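Local coordinates for septation protein imp2 (Schizosaccharomyces pombe, PDB 5C1F), which anchors the cytokinetic ring machinery to membrane phospholipids through its F-BAR domain, is required for normal septation and takes part in disassembly of the medial ring, at residues E48-A52 with H89-S93. Residues are numbered along the deposited sequence; the frame is centred on the assembly and turned at random.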
loop_
_atom_site.group_PDB
_atom_site.type_symbol
_atom_site.label_atom_id
_atom_site.label_comp_id
_atom_site.label_asym_id
_atom_site.label_seq_id
_atom_site.Cartn_x
_atom_site.Cartn_y
_atom_site.Cartn_z
ATOM N N GLU A 48 -0.666 4.938 3.658
ATOM C CA GLU A 48 -1.419 3.696 3.785
ATOM C C GLU A 48 -2.884 3.885 3.406
ATOM O O GLU A 48 -3.487 3.026 2.763
ATOM C CB GLU A 48 -1.319 3.153 5.210
ATOM C CG GLU A 48 -1.804 1.716 5.356
ATOM C CD GLU A 48 -0.825 0.709 4.770
ATOM O OE1 GLU A 48 0.271 1.125 4.339
ATOM O OE2 GLU A 48 -1.146 -0.500 4.746
ATOM N N GLU A 49 -3.451 5.018 3.804
ATOM C CA GLU A 49 -4.852 5.311 3.528
ATOM C C GLU A 49 -5.102 5.439 2.029
ATOM O O GLU A 49 -6.029 4.834 1.493
ATOM C CB GLU A 49 -5.284 6.591 4.247
ATOM C CG GLU A 49 -6.767 6.914 4.108
ATOM C CD GLU A 49 -7.164 8.178 4.855
ATOM O OE1 GLU A 49 -6.294 8.782 5.515
ATOM O OE2 GLU A 49 -8.347 8.569 4.782
ATOM N N ASP A 50 -4.269 6.235 1.366
ATOM C CA ASP A 50 -4.352 6.430 -0.079
ATOM C C ASP A 50 -4.251 5.100 -0.823
ATOM O O ASP A 50 -4.993 4.843 -1.770
ATOM C CB ASP A 50 -3.250 7.382 -0.549
ATOM C CG ASP A 50 -3.274 7.613 -2.049
ATOM O OD1 ASP A 50 -4.376 7.796 -2.609
ATOM O OD2 ASP A 50 -2.189 7.614 -2.671
ATOM N N TYR A 51 -3.309 4.271 -0.379
ATOM C CA TYR A 51 -3.115 2.918 -0.882
ATOM C C TYR A 51 -4.410 2.108 -0.749
ATOM O O TYR A 51 -4.886 1.505 -1.713
ATOM C CB TYR A 51 -1.965 2.264 -0.110
ATOM C CG TYR A 51 -1.471 0.920 -0.605
ATOM C CD1 TYR A 51 -1.062 0.736 -1.920
ATOM C CD2 TYR A 51 -1.352 -0.151 0.270
ATOM C CE1 TYR A 51 -0.585 -0.499 -2.355
ATOM C CE2 TYR A 51 -0.875 -1.380 -0.152
ATOM C CZ TYR A 51 -0.493 -1.551 -1.462
ATOM O OH TYR A 51 -0.021 -2.781 -1.873
ATOM N N ALA A 52 -4.983 2.125 0.450
ATOM C CA ALA A 52 -6.242 1.444 0.715
ATOM C C ALA A 52 -7.380 1.964 -0.166
ATOM O O ALA A 52 -8.131 1.178 -0.744
ATOM C CB ALA A 52 -6.608 1.587 2.176
ATOM N N HIS A 89 -6.157 -2.877 4.693
ATOM C CA HIS A 89 -5.256 -1.733 4.617
ATOM C C HIS A 89 -5.925 -0.444 5.104
ATOM O O HIS A 89 -5.261 0.409 5.689
ATOM C CB HIS A 89 -4.730 -1.563 3.188
ATOM C CG HIS A 89 -3.631 -2.515 2.836
ATOM N ND1 HIS A 89 -2.328 -2.333 3.254
ATOM C CD2 HIS A 89 -3.635 -3.661 2.116
ATOM C CE1 HIS A 89 -1.581 -3.323 2.802
ATOM N NE2 HIS A 89 -2.350 -4.144 2.111
ATOM N N LEU A 90 -7.230 -0.308 4.887
ATOM C CA LEU A 90 -7.952 0.862 5.387
ATOM C C LEU A 90 -8.004 0.845 6.911
ATOM O O LEU A 90 -7.794 1.873 7.559
ATOM C CB LEU A 90 -9.369 0.930 4.814
ATOM C CG LEU A 90 -10.156 2.194 5.182
ATOM C CD1 LEU A 90 -9.435 3.442 4.690
ATOM C CD2 LEU A 90 -11.572 2.144 4.632
ATOM N N GLN A 91 -8.284 -0.330 7.471
ATOM C CA GLN A 91 -8.285 -0.521 8.917
ATOM C C GLN A 91 -6.890 -0.260 9.499
ATOM O O GLN A 91 -6.753 0.372 10.545
ATOM C CB GLN A 91 -8.761 -1.939 9.264
ATOM C CG GLN A 91 -8.609 -2.344 10.730
ATOM C CD GLN A 91 -9.632 -1.691 11.644
ATOM O OE1 GLN A 91 -9.640 -0.472 11.819
ATOM N NE2 GLN A 91 -10.499 -2.505 12.238
ATOM N N ILE A 92 -5.859 -0.731 8.806
ATOM C CA ILE A 92 -4.484 -0.533 9.254
ATOM C C ILE A 92 -4.110 0.950 9.257
ATOM O O ILE A 92 -3.484 1.436 10.200
ATOM C CB ILE A 92 -3.484 -1.318 8.374
ATOM C CG1 ILE A 92 -3.713 -2.822 8.529
ATOM C CG2 ILE A 92 -2.047 -0.982 8.760
ATOM C CD1 ILE A 92 -3.476 -3.330 9.939
ATOM N N SER A 93 -4.508 1.671 8.212
ATOM C CA SER A 93 -4.211 3.097 8.131
ATOM C C SER A 93 -4.908 3.856 9.256
ATOM O O SER A 93 -4.363 4.825 9.788
ATOM C CB SER A 93 -4.624 3.667 6.772
ATOM O OG SER A 93 -6.032 3.758 6.653
#
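In the elongated helical bundle of the F-BAR domain, a buried histidine-carboxylate hydrogen bond joins His89 to Glu48 across two antiparallel helices. His89 ND1 donates to Glu48 OE2 over 2.6 Å, and the bond is nearly straight at 167°. OE2 lies in the plane of the imidazole, but the N-H reaches it from above the carboxylate plane. Glu48 has CG anti to its own N (chi1 -167°) and then bends at chi2, which brings the carboxylate to the ring edge. Tyr51 meets the same ring over one face. Its edge atom CE2 lies 3.6 Å from His89 CE1, offset toward the rim, in a T-shaped stack with the planes 83° apart. His89 NE2, the other ring nitrogen, is hydrogen-bonded to Asp240, so both ring nitrogens are engaged and the ring's rotation is fixed. Two acidic partners would probably favour a protonated imidazole. A leucine here would probably leave OE2 of Glu48 and the carboxylate of Asp240 without their shared mate, and the Tyr51 edge without a ring face.

Small residues let the backbones come close. Ala52 CB sits 3.4 Å from Leu90 N and also touches the CB atoms of His89 and Leu90. Ser93 CB packs 3.5 Å from Glu49 N, while Ser93 OG turns back to its own helix and bonds Leu90 O at 2.7 Å.

The axes of segments 48-52 and 89-93 come within 8.1 Å of each other, where helix 18-59 lies against helix 69-155. Ser236 of helix 162-252 packs on Glu48, His89 and Ile92. Glu48 OE1 is held by Arg44 and by the Tyr51 hydroxyl of the second subunit, whose own Tyr51 ring stacks on this one, so the contact runs from the three-helix core into the dimer interface.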